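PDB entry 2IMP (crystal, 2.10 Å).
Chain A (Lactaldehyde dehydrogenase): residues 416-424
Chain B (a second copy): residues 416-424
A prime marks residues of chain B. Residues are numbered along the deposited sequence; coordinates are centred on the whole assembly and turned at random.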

ATOM      1  N   TYR A 416      27.536 -11.693 -11.047  1.00 28.28           N
ATOM      2  CA  TYR A 416      28.333 -12.272  -9.971  1.00 28.08           C
ATOM      3  C   TYR A 416      29.542 -11.412  -9.598  1.00 29.90           C
ATOM      4  O   TYR A 416      30.455 -11.217 -10.395  1.00 30.37           O
ATOM      5  CB  TYR A 416      28.789 -13.673 -10.360  1.00 28.69           C
ATOM      6  CG  TYR A 416      27.640 -14.553 -10.771  1.00 28.32           C
ATOM      7  CD1 TYR A 416      27.065 -14.431 -12.035  1.00 30.90           C
ATOM      8  CD2 TYR A 416      27.073 -15.458  -9.874  1.00 30.40           C
ATOM      9  CE1 TYR A 416      25.951 -15.183 -12.397  1.00 31.22           C
ATOM     10  CE2 TYR A 416      25.957 -16.215 -10.226  1.00 31.26           C
ATOM     11  CZ  TYR A 416      25.402 -16.070 -11.489  1.00 31.98           C
ATOM     12  OH  TYR A 416      24.286 -16.795 -11.841  1.00 35.38           O
ATOM     13  N   THR A 417      29.520 -10.899  -8.377  1.00 31.43           N
ATOM     14  CA  THR A 417      30.575 -10.033  -7.888  1.00 32.69           C
ATOM     15  C   THR A 417      30.534  -9.895  -6.358  1.00 33.79           C
ATOM     16  O   THR A 417      29.568 -10.323  -5.720  1.00 32.31           O
ATOM     17  CB  THR A 417      30.438  -8.627  -8.522  1.00 33.19           C
ATOM     18  OG1 THR A 417      31.458  -7.755  -8.025  1.00 33.21           O
ATOM     19  CG2 THR A 417      29.076  -8.033  -8.191  1.00 33.01           C
ATOM     20  N   GLN A 418      31.571  -9.298  -5.785  1.00 32.95           N
ATOM     21  CA  GLN A 418      31.623  -9.126  -4.343  1.00 34.26           C
ATOM     22  C   GLN A 418      31.787  -7.652  -3.902  1.00 34.14           C
ATOM     23  O   GLN A 418      31.922  -7.352  -2.708  1.00 33.86           O
ATOM     24  CB  GLN A 418      32.750  -9.989  -3.772  1.00 36.44           C
ATOM     25  CG  GLN A 418      32.714 -11.422  -4.308  1.00 42.31           C
ATOM     26  CD  GLN A 418      33.774 -12.308  -3.677  1.00 46.01           C
ATOM     27  OE1 GLN A 418      33.454 -13.390  -3.153  1.00 48.87           O
ATOM     28  NE2 GLN A 418      35.027 -11.893  -3.739  1.00 46.42           N
ATOM     29  N   ASN A 419      31.765  -6.750  -4.881  1.00 33.20           N
ATOM     30  CA  ASN A 419      31.913  -5.325  -4.606  1.00 32.63           C
ATOM     31  C   ASN A 419      30.563  -4.555  -4.469  1.00 33.27           C
ATOM     32  O   ASN A 419      29.735  -4.548  -5.385  1.00 33.00           O
ATOM     33  CB  ASN A 419      32.781  -4.686  -5.695  1.00 29.80           C
ATOM     34  CG  ASN A 419      33.041  -3.206  -5.449  1.00 33.41           C
ATOM     35  OD1 ASN A 419      32.167  -2.361  -5.664  1.00 30.96           O
ATOM     36  ND2 ASN A 419      34.250  -2.886  -4.992  1.00 31.95           N
ATOM     37  N   LEU A 420      30.360  -3.926  -3.317  1.00 33.56           N
ATOM     38  CA  LEU A 420      29.128  -3.186  -3.086  1.00 34.03           C
ATOM     39  C   LEU A 420      28.770  -2.227  -4.238  1.00 34.81           C
ATOM     40  O   LEU A 420      27.643  -2.229  -4.733  1.00 34.98           O
ATOM     41  CB  LEU A 420      29.209  -2.402  -1.769  1.00 32.05           C
ATOM     42  CG  LEU A 420      27.992  -1.534  -1.422  1.00 31.89           C
ATOM     43  CD1 LEU A 420      26.750  -2.403  -1.323  1.00 29.64           C
ATOM     44  CD2 LEU A 420      28.231  -0.799  -0.112  1.00 31.61           C
ATOM     45  N   ASN A 421      29.745  -1.428  -4.659  1.00 35.76           N
ATOM     46  CA  ASN A 421      29.522  -0.478  -5.739  1.00 37.57           C
ATOM     47  C   ASN A 421      29.132  -1.146  -7.079  1.00 36.45           C
ATOM     48  O   ASN A 421      28.244  -0.662  -7.789  1.00 35.21           O
ATOM     49  CB  ASN A 421      30.769   0.387  -5.934  1.00 40.79           C
ATOM     50  CG  ASN A 421      30.432   1.847  -6.139  1.00 45.66           C
ATOM     51  OD1 ASN A 421      29.833   2.226  -7.149  1.00 48.06           O
ATOM     52  ND2 ASN A 421      30.805   2.679  -5.171  1.00 47.19           N
ATOM     53  N   VAL A 422      29.799  -2.252  -7.401  1.00 33.98           N
ATOM     54  CA  VAL A 422      29.509  -2.983  -8.627  1.00 34.73           C
ATOM     55  C   VAL A 422      28.053  -3.493  -8.656  1.00 35.44           C
ATOM     56  O   VAL A 422      27.344  -3.343  -9.655  1.00 34.52           O
ATOM     57  CB  VAL A 422      30.471  -4.192  -8.801  1.00 33.10           C
ATOM     58  CG1 VAL A 422      30.071  -5.013 -10.017  1.00 32.57           C
ATOM     59  CG2 VAL A 422      31.908  -3.698  -8.968  1.00 32.36           C
ATOM     60  N   ALA A 423      27.635  -4.082  -7.538  1.00 34.84           N
ATOM     61  CA  ALA A 423      26.281  -4.591  -7.400  1.00 32.98           C
ATOM     62  C   ALA A 423      25.222  -3.488  -7.586  1.00 30.89           C
ATOM     63  O   ALA A 423      24.307  -3.625  -8.396  1.00 29.78           O
ATOM     64  CB  ALA A 423      26.114  -5.246  -6.034  1.00 34.00           C
ATOM     65  N   MET A 424      25.362  -2.402  -6.831  1.00 29.84           N
ATOM     66  CA  MET A 424      24.421  -1.299  -6.949  1.00 31.41           C
ATOM     67  C   MET A 424      24.424  -0.674  -8.361  1.00 30.69           C
ATOM     68  O   MET A 424      23.398  -0.194  -8.842  1.00 29.22           O
ATOM     69  CB  MET A 424      24.725  -0.219  -5.903  1.00 31.17           C
ATOM     70  CG  MET A 424      24.674  -0.713  -4.461  1.00 34.35           C
ATOM     71  SD  MET A 424      23.263  -1.806  -4.131  1.00 38.18           S
ATOM     72  CE  MET A 424      21.886  -0.643  -4.244  1.00 37.69           C
TER
ATOM     73  N   TYR B 416      30.979   2.407   7.178  1.00 28.28           N
ATOM     74  CA  TYR B 416      31.770   2.734   5.997  1.00 28.08           C
ATOM     75  C   TYR B 416      32.597   1.551   5.490  1.00 29.90           C
ATOM     76  O   TYR B 416      33.499   1.068   6.166  1.00 30.37           O
ATOM     77  CB  TYR B 416      32.682   3.918   6.296  1.00 28.69           C
ATOM     78  CG  TYR B 416      31.923   5.101   6.833  1.00 28.32           C
ATOM     79  CD1 TYR B 416      31.506   5.136   8.163  1.00 30.90           C
ATOM     80  CD2 TYR B 416      31.552   6.154   5.998  1.00 30.40           C
ATOM     81  CE1 TYR B 416      30.734   6.188   8.649  1.00 31.22           C
ATOM     82  CE2 TYR B 416      30.779   7.212   6.475  1.00 31.26           C
ATOM     83  CZ  TYR B 416      30.373   7.219   7.801  1.00 31.98           C
ATOM     84  OH  TYR B 416      29.590   8.245   8.279  1.00 35.38           O
ATOM     85  N   THR B 417      32.261   1.094   4.292  1.00 31.43           N
ATOM     86  CA  THR B 417      32.926  -0.044   3.690  1.00 32.69           C
ATOM     87  C   THR B 417      32.648  -0.131   2.181  1.00 33.79           C
ATOM     88  O   THR B 417      31.788   0.586   1.663  1.00 32.31           O
ATOM     89  CB  THR B 417      32.444  -1.352   4.365  1.00 33.19           C
ATOM     90  OG1 THR B 417      33.073  -2.486   3.759  1.00 33.21           O
ATOM     91  CG2 THR B 417      30.935  -1.490   4.223  1.00 33.01           C
ATOM     92  N   GLN B 418      33.368  -1.008   1.492  1.00 32.95           N
ATOM     93  CA  GLN B 418      33.178  -1.158   0.059  1.00 34.26           C
ATOM     94  C   GLN B 418      32.823  -2.601  -0.369  1.00 34.14           C
ATOM     95  O   GLN B 418      32.704  -2.904  -1.565  1.00 33.86           O
ATOM     96  CB  GLN B 418      34.434  -0.673  -0.670  1.00 36.44           C
ATOM     97  CG  GLN B 418      34.910   0.691  -0.163  1.00 42.31           C
ATOM     98  CD  GLN B 418      36.101   1.220  -0.943  1.00 46.01           C
ATOM     99  OE1 GLN B 418      36.066   2.358  -1.444  1.00 48.87           O
ATOM    100  NE2 GLN B 418      37.162   0.437  -1.034  1.00 46.42           N
ATOM    101  N   ASN B 419      32.650  -3.473   0.623  1.00 33.20           N
ATOM    102  CA  ASN B 419      32.314  -4.868   0.360  1.00 32.63           C
ATOM    103  C   ASN B 419      30.787  -5.181   0.413  1.00 33.27           C
ATOM    104  O   ASN B 419      30.121  -4.951   1.427  1.00 33.00           O
ATOM    105  CB  ASN B 419      33.075  -5.765   1.341  1.00 29.80           C
ATOM    106  CG  ASN B 419      32.832  -7.248   1.094  1.00 33.41           C
ATOM    107  OD1 ASN B 419      31.775  -7.786   1.436  1.00 30.96           O
ATOM    108  ND2 ASN B 419      33.814  -7.916   0.492  1.00 31.95           N
ATOM    109  N   LEU B 420      30.253  -5.693  -0.690  1.00 33.56           N
ATOM    110  CA  LEU B 420      28.834  -6.012  -0.746  1.00 34.03           C
ATOM    111  C   LEU B 420      28.350  -6.838   0.461  1.00 34.81           C
ATOM    112  O   LEU B 420      27.351  -6.498   1.097  1.00 34.98           O
ATOM    113  CB  LEU B 420      28.500  -6.757  -2.047  1.00 32.05           C
ATOM    114  CG  LEU B 420      27.041  -7.200  -2.216  1.00 31.89           C
ATOM    115  CD1 LEU B 420      26.125  -5.988  -2.172  1.00 29.64           C
ATOM    116  CD2 LEU B 420      26.871  -7.946  -3.531  1.00 31.61           C
ATOM    117  N   ASN B 421      29.076  -7.907   0.770  1.00 35.76           N
ATOM    118  CA  ASN B 421      28.712  -8.764   1.889  1.00 37.57           C
ATOM    119  C   ASN B 421      28.722  -8.035   3.254  1.00 36.45           C
ATOM    120  O   ASN B 421      27.827  -8.237   4.082  1.00 35.21           O
ATOM    121  CB  ASN B 421      29.645  -9.975   1.940  1.00 40.79           C
ATOM    122  CG  ASN B 421      28.904 -11.263   2.216  1.00 45.66           C
ATOM    123  OD1 ASN B 421      28.352 -11.459   3.302  1.00 48.06           O
ATOM    124  ND2 ASN B 421      28.875 -12.151   1.225  1.00 47.19           N
ATOM    125  N   VAL B 422      29.733  -7.196   3.465  1.00 33.98           N
ATOM    126  CA  VAL B 422      29.842  -6.436   4.703  1.00 34.73           C
ATOM    127  C   VAL B 422      28.631  -5.503   4.908  1.00 35.44           C
ATOM    128  O   VAL B 422      28.045  -5.447   5.993  1.00 34.52           O
ATOM    129  CB  VAL B 422      31.145  -5.586   4.727  1.00 33.10           C
ATOM    130  CG1 VAL B 422      31.177  -4.706   5.967  1.00 32.57           C
ATOM    131  CG2 VAL B 422      32.368  -6.502   4.718  1.00 32.36           C
ATOM    132  N   ALA B 423      28.275  -4.791   3.842  1.00 34.84           N
ATOM    133  CA  ALA B 423      27.138  -3.887   3.869  1.00 32.98           C
ATOM    134  C   ALA B 423      25.823  -4.612   4.211  1.00 30.89           C
ATOM    135  O   ALA B 423      25.108  -4.218   5.129  1.00 29.78           O
ATOM    136  CB  ALA B 423      27.007  -3.184   2.522  1.00 34.00           C
ATOM    137  N   MET B 424      25.524  -5.673   3.467  1.00 29.84           N
ATOM    138  CA  MET B 424      24.312  -6.435   3.727  1.00 31.41           C
ATOM    139  C   MET B 424      24.303  -7.059   5.140  1.00 30.69           C
ATOM    140  O   MET B 424      23.250  -7.208   5.758  1.00 29.22           O
ATOM    141  CB  MET B 424      24.131  -7.535   2.673  1.00 31.17           C
ATOM    142  CG  MET B 424      24.050  -7.019   1.240  1.00 34.35           C
ATOM    143  SD  MET B 424      23.014  -5.538   1.072  1.00 38.18           S
ATOM    144  CE  MET B 424      21.373  -6.222   1.384  1.00 37.69           C
TER
HETATM  145  O   HOH W   1      30.722  -8.977  -0.850  1.00 28.54           O
HETATM  146  O   HOH W   2      31.834  -0.950  -3.286  1.00 28.54           O

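A helix that starts at a two-fold axis must satisfy its own first-turn amides while meeting its own copy, and lactaldehyde dehydrogenase illustrates how side-chain conformation serves both demands. Asn419 is the N-cap. Its CA-to-CB bond points away from the partner, and with chi1 at -177° (t) and chi2 at -76° the side chain brings Asn419 OD1 back to its own helix, where it accepts from Val422 N at 2.9 Å. The same conformation leaves Asn419 ND2 3.8 Å from Gln418′ O, near the partner but beyond hydrogen-bonding reach. Two residues before the cap, Thr417 in its t rotamer offers OG1 to Asn419 N, a weak bond of 3.3 Å.

Across the axis the backbones form a single bridge: Leu420 N donates to Gln418′ O and Leu420′ N to Gln418 O, each at 3.1 Å. With this exchange in place, the two donors Leu420 N and Leu420′ N lie 3.2 Å apart, where they do not bond to each other. Gln418′ O also receives a bond from water 2 (2.7 Å), which in turn accepts from Asn421 N at 2.5 Å.

Leu420 dominates the apolar contact. Its CA-to-CB bond runs sideways, and chi angles of 178° (t) and 59° (p) place Leu420 CD1 3.7 Å from Leu420′ CD1. The CA-to-CB bond of Ala423′ points toward the partner, and its methyl meets both branches of Leu420, with Leu420 CD2 at 3.8 Å and Leu420 CD1 at 3.9 Å from Ala423′ CB, as the helices diverge at 82°.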